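PDB 4H7L: cupin 2 conserved barrel domain protein from Planctomyces limnophilus, which is of unknown function but binds a copper(II) ion inside a cupin barrel and is related to the Pac13-like cupins. Local coordinates for residues T60-E65 with D124-S129; Y70-H75 with L94-P99; A79-N84 with H104-E109. One frame throughout, in Å; residues are numbered along the deposited sequence.

Contact 1 closes the longest loop: T60-E65, which follows strand 48-54, is met by D124-S129, near the C-terminal end of the modelled chain. Contacts 2 and 3 both nest inside that loop, and they cross each other, since their segments alternate along the chain: Y70-H75, A79-N84, L94-P99, H104-E109. Contact 2 lies in the larger antiparallel sheet, where strand 67-72 pairs with 94-98, while contact 3 joins 80-83 to 104-107 in the three-stranded sheet. The copper ties contacts 1 and 3 directly and contact 2 through E68: H61 and H63 of contact 1 and H104 of contact 3 bind it together with E68, to which Y70 of contact 2 hydrogen-bonds.

Contact 1 (T60-E65 with D124-S129); sequences THYHRE and DEWFDS. With CU (copper (II) ion), chain D.
R64 lays its guanidinium flat over the W126 indole, the planes 18° apart, in a cation-pi stack with R64 CZ 3.7 Å from the centroid of the six-membered ring. R64 crosses the tryptophan at about a right angle, its CD over the five-membered ring. In the guanidinium plane, R64 NH2 donates to Y62 OH at 3.2 Å. The Y62 ring takes W126 CB over one face, toward the rim, with Y62 CZ to W126 CB 3.4 Å. In the backbone, Y62 and W126 form a single antiparallel hydrogen-bonded bridge through both N-H groups. D124, its CG anti to the backbone N (chi1 -174°), grips two N-H groups: R64 N meets the syn lone pair of D124 OD1 at 3.0 Å, and E65 N donates to D124 OD2 at 3.0 Å, on the syn side but tilted out of the carboxylate plane; OD2 also accepts from H66. H63 ND1 donates to D124 O at 2.8 Å, in the imidazole plane and nearly straight (167°). The other ring nitrogen, H63 NE2, binds copper, as does H61 NE2. Held at ND1 by a carbonyl and at NE2 by the metal, the H63 ring has its rotation restrained, and D124 acts through its backbone as a second-shell residue.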
loop_
_atom_site.group_PDB
_atom_site.type_symbol
_atom_site.label_atom_id
_atom_site.label_comp_id
_atom_site.label_asym_id
_atom_site.label_seq_id
_atom_site.Cartn_x
_atom_site.Cartn_y
_atom_site.Cartn_z
ATOM N N THR B 60 -16.116 -15.235 3.993
ATOM C CA THR B 60 -16.373 -13.838 3.694
ATOM C C THR B 60 -16.468 -13.088 5.014
ATOM O O THR B 60 -17.122 -13.551 5.950
ATOM C CB THR B 60 -17.687 -13.662 2.923
ATOM O OG1 THR B 60 -17.571 -14.286 1.641
ATOM C CG2 THR B 60 -18.011 -12.186 2.741
ATOM N N HIS B 61 -15.812 -11.936 5.091
ATOM C CA HIS B 61 -15.780 -11.158 6.322
ATOM C C HIS B 61 -15.882 -9.670 6.013
ATOM O O HIS B 61 -15.842 -9.257 4.855
ATOM C CB HIS B 61 -14.487 -11.438 7.097
ATOM C CG HIS B 61 -13.264 -10.838 6.471
ATOM N ND1 HIS B 61 -12.502 -11.505 5.536
ATOM C CD2 HIS B 61 -12.674 -9.631 6.645
ATOM C CE1 HIS B 61 -11.495 -10.735 5.161
ATOM N NE2 HIS B 61 -11.577 -9.591 5.818
ATOM N N TYR B 62 -16.020 -8.865 7.057
ATOM C CA TYR B 62 -16.009 -7.422 6.891
ATOM C C TYR B 62 -15.505 -6.720 8.147
ATOM O O TYR B 62 -15.339 -7.332 9.201
ATOM C CB TYR B 62 -17.397 -6.906 6.507
ATOM C CG TYR B 62 -18.447 -7.035 7.586
ATOM C CD1 TYR B 62 -19.100 -8.242 7.807
ATOM C CD2 TYR B 62 -18.803 -5.943 8.369
ATOM C CE1 TYR B 62 -20.070 -8.360 8.787
ATOM C CE2 TYR B 62 -19.770 -6.052 9.351
ATOM C CZ TYR B 62 -20.403 -7.259 9.554
ATOM O OH TYR B 62 -21.366 -7.372 10.536
ATOM N N HIS B 63 -15.260 -5.424 8.014
ATOM C CA HIS B 63 -14.690 -4.636 9.089
ATOM C C HIS B 63 -15.610 -3.460 9.361
ATOM O O HIS B 63 -16.147 -2.857 8.432
ATOM C CB HIS B 63 -13.294 -4.151 8.691
ATOM C CG HIS B 63 -12.395 -5.241 8.193
ATOM N ND1 HIS B 63 -11.939 -6.260 9.002
ATOM C CD2 HIS B 63 -11.863 -5.468 6.969
ATOM C CE1 HIS B 63 -11.171 -7.072 8.295
ATOM N NE2 HIS B 63 -11.108 -6.614 7.058
ATOM N N ARG B 64 -15.798 -3.140 10.634
ATOM C CA ARG B 64 -16.722 -2.082 11.022
ATOM C C ARG B 64 -16.029 -0.743 11.226
ATOM O O ARG B 64 -16.684 0.297 11.236
ATOM C CB ARG B 64 -17.458 -2.477 12.306
ATOM C CG ARG B 64 -18.335 -3.694 12.145
ATOM C CD ARG B 64 -19.206 -3.945 13.365
ATOM N NE ARG B 64 -20.145 -5.033 13.107
ATOM C CZ ARG B 64 -21.214 -5.311 13.846
ATOM N NH1 ARG B 64 -21.513 -4.582 14.913
ATOM N NH2 ARG B 64 -21.995 -6.320 13.505
ATOM N N GLU B 65 -14.709 -0.771 11.386
ATOM C CA GLU B 65 -13.959 0.419 11.778
ATOM C C GLU B 65 -12.705 0.643 10.931
ATOM O O GLU B 65 -11.980 1.617 11.132
ATOM C CB GLU B 65 -13.545 0.293 13.245
ATOM C CG GLU B 65 -14.696 0.028 14.208
ATOM C CD GLU B 65 -15.305 1.303 14.751
ATOM O OE1 GLU B 65 -14.950 1.694 15.885
ATOM O OE2 GLU B 65 -16.139 1.917 14.048
ATOM N N ASP B 124 -11.363 -6.469 14.996
ATOM C CA ASP B 124 -12.383 -5.963 14.084
ATOM C C ASP B 124 -12.561 -6.873 12.881
ATOM O O ASP B 124 -12.153 -6.537 11.771
ATOM C CB ASP B 124 -12.023 -4.556 13.612
ATOM C CG ASP B 124 -13.120 -3.924 12.783
ATOM O OD1 ASP B 124 -14.282 -4.362 12.910
ATOM O OD2 ASP B 124 -12.826 -2.990 12.006
ATOM N N GLU B 125 -13.170 -8.027 13.112
ATOM C CA GLU B 125 -13.501 -8.958 12.043
ATOM C C GLU B 125 -14.910 -9.473 12.290
ATOM O O GLU B 125 -15.218 -9.946 13.381
ATOM C CB GLU B 125 -12.515 -10.122 12.022
ATOM C CG GLU B 125 -12.484 -10.875 10.704
ATOM C CD GLU B 125 -11.680 -12.158 10.787
ATOM O OE1 GLU B 125 -11.873 -12.917 11.761
ATOM O OE2 GLU B 125 -10.857 -12.409 9.879
ATOM N N TRP B 126 -15.770 -9.377 11.283
ATOM C CA TRP B 126 -17.162 -9.782 11.439
ATOM C C TRP B 126 -17.640 -10.658 10.288
ATOM O O TRP B 126 -17.180 -10.523 9.154
ATOM C CB TRP B 126 -18.052 -8.550 11.574
ATOM C CG TRP B 126 -17.666 -7.709 12.743
ATOM C CD1 TRP B 126 -16.668 -6.782 12.792
ATOM C CD2 TRP B 126 -18.261 -7.726 14.044
ATOM N NE1 TRP B 126 -16.610 -6.215 14.038
ATOM C CE2 TRP B 126 -17.577 -6.779 14.828
ATOM C CE3 TRP B 126 -19.309 -8.447 14.621
ATOM C CZ2 TRP B 126 -17.901 -6.535 16.160
ATOM C CZ3 TRP B 126 -19.634 -8.202 15.942
ATOM C CH2 TRP B 126 -18.931 -7.254 16.698
ATOM N N PHE B 127 -18.564 -11.561 10.601
ATOM C CA PHE B 127 -19.112 -12.484 9.621
ATOM C C PHE B 127 -20.626 -12.356 9.576
ATOM O O PHE B 127 -21.246 -11.874 10.524
ATOM C CB PHE B 127 -18.738 -13.925 9.982
ATOM C CG PHE B 127 -17.272 -14.124 10.237
ATOM C CD1 PHE B 127 -16.385 -14.280 9.185
ATOM C CD2 PHE B 127 -16.780 -14.153 11.529
ATOM C CE1 PHE B 127 -15.034 -14.461 9.416
ATOM C CE2 PHE B 127 -15.432 -14.331 11.767
ATOM C CZ PHE B 127 -14.557 -14.484 10.708
ATOM N N ASP B 128 -21.212 -12.774 8.460
ATOM C CA ASP B 128 -22.647 -12.988 8.381
ATOM C C ASP B 128 -22.893 -14.474 8.607
ATOM O O ASP B 128 -22.137 -15.310 8.114
ATOM C CB ASP B 128 -23.178 -12.568 7.011
ATOM C CG ASP B 128 -23.004 -11.090 6.745
ATOM O OD1 ASP B 128 -23.330 -10.282 7.639
ATOM O OD2 ASP B 128 -22.531 -10.734 5.644
ATOM N N SER B 129 -23.938 -14.811 9.356
ATOM C CA SER B 129 -24.244 -16.211 9.610
ATOM C C SER B 129 -24.867 -16.838 8.371
ATOM O O SER B 129 -25.271 -16.133 7.448
ATOM C CB SER B 129 -25.181 -16.354 10.809
ATOM O OG SER B 129 -26.380 -15.636 10.608
HETATM CU CU CU D . -10.422 -7.782 5.424
HETATM O O HOH W 1 -19.975 -14.370 6.766
#

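Contact 2 (Y70-H75 with L94-P99); sequences YVVLDH and LAISIP
The Y70 ring receives I98 CD1 over the centre of one face, in a CH-pi contact 3.9 Å from the centroid and only 9° off the ring normal. The methyl lies closest to Y70 CE2, and the two side chains cross obliquely. Y70 lies on the inner face of the sheet, where I81, H104, I106, I112 and N114 also touch it. Its hydroxyl hydrogen-bonds to E68, a copper ligand, so Y70 belongs to the second shell of the metal site. At the other end of the side chain, Y70 CB meets I96 CD1 at 4.1 Å, and that methyl is shared with V72 CG2. V72, I96 and I98 thus add an aliphatic layer beside the tyrosine.

Strands 70-72 and 94-98 run antiparallel, their axes 4.8 Å apart at closest approach. Y70 and I96 form a hydrogen-bonded pair: I96 N donates to Y70 O at 2.8 Å, and Y70 N returns a bond to I96 O. V72 N to L94 O adds a third bond, at 3.0 Å. Between them V71 and A95 make a non-hydrogen-bonded pair, with side chains on the face away from Y70 and I96. After V72 the strand bends, and L73 and D74 share T111 of the neighbouring strand 110-117 as a classic beta bulge. Strand 94-98 also pairs antiparallel with a strand of the second subunit, so the sheet continues across the dimer interface. Such antiparallel pairing, with inward side chains leading to a metal centre, is characteristic of the cupin beta-barrel.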
loop_
_atom_site.group_PDB
_atom_site.type_symbol
_atom_site.label_atom_id
_atom_site.label_comp_id
_atom_site.label_asym_id
_atom_site.label_seq_id
_atom_site.Cartn_x
_atom_site.Cartn_y
_atom_site.Cartn_z
ATOM N N TYR B 70 -6.342 -3.355 -1.026
ATOM C CA TYR B 70 -5.515 -4.443 -1.524
ATOM C C TYR B 70 -4.816 -4.003 -2.802
ATOM O O TYR B 70 -5.420 -3.364 -3.658
ATOM C CB TYR B 70 -6.367 -5.678 -1.828
ATOM C CG TYR B 70 -7.022 -6.341 -0.631
ATOM C CD1 TYR B 70 -6.894 -5.821 0.649
ATOM C CD2 TYR B 70 -7.763 -7.506 -0.788
ATOM C CE1 TYR B 70 -7.495 -6.438 1.734
ATOM C CE2 TYR B 70 -8.363 -8.130 0.290
ATOM C CZ TYR B 70 -8.226 -7.592 1.548
ATOM O OH TYR B 70 -8.822 -8.213 2.625
ATOM N N VAL B 71 -3.539 -4.333 -2.924
ATOM C CA VAL B 71 -2.828 -4.164 -4.185
ATOM C C VAL B 71 -2.265 -5.509 -4.620
ATOM O O VAL B 71 -1.346 -6.033 -3.990
ATOM C CB VAL B 71 -1.664 -3.167 -4.058
ATOM C CG1 VAL B 71 -0.969 -3.000 -5.400
ATOM C CG2 VAL B 71 -2.158 -1.828 -3.543
ATOM N N VAL B 72 -2.807 -6.065 -5.698
ATOM C CA VAL B 72 -2.378 -7.381 -6.168
ATOM C C VAL B 72 -0.987 -7.336 -6.798
ATOM O O VAL B 72 -0.746 -6.569 -7.728
ATOM C CB VAL B 72 -3.357 -7.958 -7.201
ATOM C CG1 VAL B 72 -2.863 -9.313 -7.692
ATOM C CG2 VAL B 72 -4.751 -8.077 -6.607
ATOM N N LEU B 73 -0.079 -8.166 -6.294
ATOM C CA LEU B 73 1.270 -8.253 -6.842
ATOM C C LEU B 73 1.407 -9.445 -7.788
ATOM O O LEU B 73 2.079 -9.360 -8.817
ATOM C CB LEU B 73 2.303 -8.341 -5.715
ATOM C CG LEU B 73 2.332 -7.140 -4.762
ATOM C CD1 LEU B 73 3.567 -7.189 -3.878
ATOM C CD2 LEU B 73 2.275 -5.823 -5.520
ATOM N N ASP B 74 0.777 -10.558 -7.434
ATOM C CA ASP B 74 0.662 -11.687 -8.349
ATOM C C ASP B 74 -0.582 -12.489 -7.998
ATOM O O ASP B 74 -1.199 -12.265 -6.958
ATOM C CB ASP B 74 1.915 -12.571 -8.314
ATOM C CG ASP B 74 2.089 -13.295 -6.990
ATOM O OD1 ASP B 74 3.213 -13.265 -6.444
ATOM O OD2 ASP B 74 1.116 -13.911 -6.504
ATOM N N HIS B 75 -0.954 -13.417 -8.867
ATOM C CA HIS B 75 -2.155 -14.203 -8.648
ATOM C C HIS B 75 -2.166 -15.430 -9.538
ATOM O O HIS B 75 -1.521 -15.456 -10.585
ATOM C CB HIS B 75 -3.392 -13.356 -8.934
ATOM C CG HIS B 75 -3.524 -12.954 -10.369
ATOM N ND1 HIS B 75 -4.071 -13.784 -11.325
ATOM C CD2 HIS B 75 -3.173 -11.818 -11.016
ATOM C CE1 HIS B 75 -4.057 -13.174 -12.495
ATOM N NE2 HIS B 75 -3.516 -11.979 -12.336
ATOM N N LEU B 94 -3.694 -4.489 -9.691
ATOM C CA LEU B 94 -5.056 -4.061 -9.434
ATOM C C LEU B 94 -5.122 -3.532 -8.006
ATOM O O LEU B 94 -4.607 -4.167 -7.085
ATOM C CB LEU B 94 -6.024 -5.233 -9.605
ATOM C CG LEU B 94 -7.502 -4.895 -9.426
ATOM C CD1 LEU B 94 -7.984 -3.986 -10.552
ATOM C CD2 LEU B 94 -8.343 -6.162 -9.355
ATOM N N ALA B 95 -5.740 -2.369 -7.828
ATOM C CA ALA B 95 -5.924 -1.792 -6.498
ATOM C C ALA B 95 -7.399 -1.818 -6.131
ATOM O O ALA B 95 -8.239 -1.311 -6.875
ATOM C CB ALA B 95 -5.402 -0.373 -6.456
ATOM N N ILE B 96 -7.718 -2.408 -4.985
ATOM C CA ILE B 96 -9.102 -2.487 -4.550
ATOM C C ILE B 96 -9.293 -1.793 -3.215
ATOM O O ILE B 96 -8.642 -2.123 -2.228
ATOM C CB ILE B 96 -9.588 -3.939 -4.434
ATOM C CG1 ILE B 96 -9.222 -4.728 -5.690
ATOM C CG2 ILE B 96 -11.089 -3.971 -4.223
ATOM C CD1 ILE B 96 -7.938 -5.499 -5.564
ATOM N N SER B 97 -10.195 -0.824 -3.203
ATOM C CA SER B 97 -10.543 -0.097 -1.997
ATOM C C SER B 97 -11.767 -0.736 -1.368
ATOM O O SER B 97 -12.812 -0.859 -2.010
ATOM C CB SER B 97 -10.834 1.365 -2.337
ATOM O OG SER B 97 -11.458 2.028 -1.254
ATOM N N ILE B 98 -11.634 -1.141 -0.110
ATOM C CA ILE B 98 -12.702 -1.835 0.593
ATOM C C ILE B 98 -13.095 -1.068 1.847
ATOM O O ILE B 98 -12.492 -1.245 2.902
ATOM C CB ILE B 98 -12.267 -3.251 0.986
ATOM C CG1 ILE B 98 -11.762 -3.998 -0.252
ATOM C CG2 ILE B 98 -13.424 -4.001 1.643
ATOM C CD1 ILE B 98 -11.136 -5.345 0.051
ATOM N N PRO B 99 -14.103 -0.197 1.728
ATOM C CA PRO B 99 -14.600 0.561 2.879
ATOM C C PRO B 99 -15.180 -0.357 3.940
ATOM O O PRO B 99 -15.443 -1.523 3.661
ATOM C CB PRO B 99 -15.711 1.437 2.280
ATOM C CG PRO B 99 -15.452 1.469 0.824
ATOM C CD PRO B 99 -14.773 0.185 0.475
#

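Contact 3 (A79-N84 with H104-E109); sequences ATIELN and HRIVGE. With CU (copper (II) ion), chain D.
Strands 80-83 and 104-107 pair antiparallel within the three-stranded sheet of the barrel, and the second of them begins with the copper ligand H104. T80 pairs with V107 and E82 with R105 as hydrogen-bonded pairs, each joined by two backbone bonds, of which E82 N to R105 O is nearly straight at 172°. I81 with I106 and L83 with H104 are the non-hydrogen-bonded pairs. On the face that carries T80, E82, R105 and V107, E82 and R105 lie side by side, point the same way and form a salt bridge: R105 NE donates to E82 OE1 at 2.8 Å, in the guanidinium plane but well above the carboxylate plane, and the two planes are turned 53° apart; R105 NH2 adds a weak bond to the same oxygen. V107 CG2 packs against E82 OE2 at 3.7 Å. On the other face, L83 CD2 touches H104 CB at 3.7 Å, while the imidazole carries on to the metal, with H104 NE2 2.2 Å from copper. H104 ND1 is hydrogen-bonded to V102 O, which helps to fix the ring. This inner face packs on strands 67-72 and 94-98, and strand 86-89 flanks 80-83 on its other edge.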
loop_
_atom_site.group_PDB
_atom_site.type_symbol
_atom_site.label_atom_id
_atom_site.label_comp_id
_atom_site.label_asym_id
_atom_site.label_seq_id
_atom_site.Cartn_x
_atom_site.Cartn_y
_atom_site.Cartn_z
ATOM N N ALA B 79 -8.091 -16.318 -10.322
ATOM C CA ALA B 79 -8.273 -15.839 -8.961
ATOM C C ALA B 79 -9.179 -14.623 -9.032
ATOM O O ALA B 79 -9.086 -13.828 -9.965
ATOM C CB ALA B 79 -6.947 -15.487 -8.327
ATOM N N THR B 80 -10.075 -14.489 -8.062
ATOM C CA THR B 80 -10.997 -13.364 -8.042
ATOM C C THR B 80 -11.067 -12.731 -6.666
ATOM O O THR B 80 -10.499 -13.235 -5.699
ATOM C CB THR B 80 -12.423 -13.796 -8.428
ATOM O OG1 THR B 80 -12.948 -14.668 -7.421
ATOM C CG2 THR B 80 -12.427 -14.509 -9.768
ATOM N N ILE B 81 -11.776 -11.614 -6.595
ATOM C CA ILE B 81 -12.103 -10.994 -5.326
ATOM C C ILE B 81 -13.613 -10.857 -5.288
ATOM O O ILE B 81 -14.238 -10.563 -6.306
ATOM C CB ILE B 81 -11.431 -9.619 -5.172
ATOM C CG1 ILE B 81 -11.722 -9.034 -3.792
ATOM C CG2 ILE B 81 -11.902 -8.665 -6.258
ATOM C CD1 ILE B 81 -10.719 -7.998 -3.356
ATOM N N GLU B 82 -14.204 -11.109 -4.127
ATOM C CA GLU B 82 -15.645 -10.991 -3.972
ATOM C C GLU B 82 -15.973 -9.803 -3.092
ATOM O O GLU B 82 -15.527 -9.727 -1.949
ATOM C CB GLU B 82 -16.232 -12.272 -3.384
ATOM C CG GLU B 82 -16.192 -13.450 -4.345
ATOM C CD GLU B 82 -16.706 -14.737 -3.726
ATOM O OE1 GLU B 82 -17.047 -14.732 -2.524
ATOM O OE2 GLU B 82 -16.770 -15.755 -4.446
ATOM N N LEU B 83 -16.741 -8.867 -3.638
ATOM C CA LEU B 83 -17.144 -7.675 -2.906
ATOM C C LEU B 83 -18.665 -7.611 -2.860
ATOM O O LEU B 83 -19.325 -7.525 -3.896
ATOM C CB LEU B 83 -16.563 -6.427 -3.567
ATOM C CG LEU B 83 -15.034 -6.390 -3.609
ATOM C CD1 LEU B 83 -14.531 -5.330 -4.572
ATOM C CD2 LEU B 83 -14.482 -6.144 -2.222
ATOM N N ASN B 84 -19.216 -7.668 -1.652
ATOM C CA ASN B 84 -20.661 -7.747 -1.462
ATOM C C ASN B 84 -21.317 -8.700 -2.456
ATOM O O ASN B 84 -22.286 -8.344 -3.124
ATOM C CB ASN B 84 -21.303 -6.359 -1.560
ATOM C CG ASN B 84 -20.997 -5.484 -0.354
ATOM O OD1 ASN B 84 -20.863 -5.975 0.769
ATOM N ND2 ASN B 84 -20.895 -4.178 -0.583
ATOM N N HIS B 104 -16.185 -9.050 1.999
ATOM C CA HIS B 104 -15.123 -9.329 1.045
ATOM C C HIS B 104 -14.324 -10.580 1.371
ATOM O O HIS B 104 -14.253 -11.010 2.523
ATOM C CB HIS B 104 -14.169 -8.129 0.936
ATOM C CG HIS B 104 -13.441 -7.810 2.206
ATOM N ND1 HIS B 104 -14.036 -7.146 3.256
ATOM C CD2 HIS B 104 -12.165 -8.056 2.592
ATOM C CE1 HIS B 104 -13.164 -7.002 4.238
ATOM N NE2 HIS B 104 -12.021 -7.548 3.863
ATOM N N ARG B 105 -13.728 -11.156 0.330
ATOM C CA ARG B 105 -12.745 -12.223 0.471
ATOM C C ARG B 105 -12.101 -12.490 -0.880
ATOM O O ARG B 105 -12.659 -12.141 -1.920
ATOM C CB ARG B 105 -13.385 -13.507 0.978
ATOM C CG ARG B 105 -14.371 -14.113 0.008
ATOM C CD ARG B 105 -14.562 -15.589 0.261
ATOM N NE ARG B 105 -15.632 -16.118 -0.573
ATOM C CZ ARG B 105 -16.270 -17.259 -0.347
ATOM N NH1 ARG B 105 -15.955 -18.008 0.700
ATOM N NH2 ARG B 105 -17.234 -17.646 -1.169
ATOM N N ILE B 106 -10.927 -13.109 -0.860
ATOM C CA ILE B 106 -10.254 -13.506 -2.087
ATOM C C ILE B 106 -10.442 -15.001 -2.339
ATOM O O ILE B 106 -10.539 -15.796 -1.406
ATOM C CB ILE B 106 -8.762 -13.143 -2.046
ATOM C CG1 ILE B 106 -8.601 -11.638 -2.254
ATOM C CG2 ILE B 106 -7.994 -13.901 -3.120
ATOM C CD1 ILE B 106 -7.183 -11.140 -2.124
ATOM N N VAL B 107 -10.504 -15.366 -3.613
ATOM C CA VAL B 107 -10.741 -16.745 -4.015
ATOM C C VAL B 107 -9.628 -17.162 -4.962
ATOM O O VAL B 107 -9.367 -16.483 -5.953
ATOM C CB VAL B 107 -12.105 -16.882 -4.712
ATOM C CG1 VAL B 107 -12.309 -18.295 -5.233
ATOM C CG2 VAL B 107 -13.223 -16.495 -3.752
ATOM N N GLY B 108 -8.967 -18.273 -4.650
ATOM C CA GLY B 108 -7.791 -18.692 -5.392
ATOM C C GLY B 108 -6.547 -18.073 -4.785
ATOM O O GLY B 108 -6.645 -17.221 -3.903
ATOM N N GLU B 109 -5.376 -18.486 -5.256
ATOM C CA GLU B 109 -4.126 -18.024 -4.666
ATOM C C GLU B 109 -3.737 -16.637 -5.171
ATOM O O GLU B 109 -4.073 -16.251 -6.288
ATOM C CB GLU B 109 -3.004 -19.020 -4.944
ATOM C CG GLU B 109 -3.244 -20.390 -4.327
ATOM C CD GLU B 109 -1.956 -21.099 -3.939
ATOM O OE1 GLU B 109 -0.955 -20.407 -3.659
ATOM O OE2 GLU B 109 -1.947 -22.348 -3.915
HETATM CU CU CU D . -10.422 -7.782 5.424
#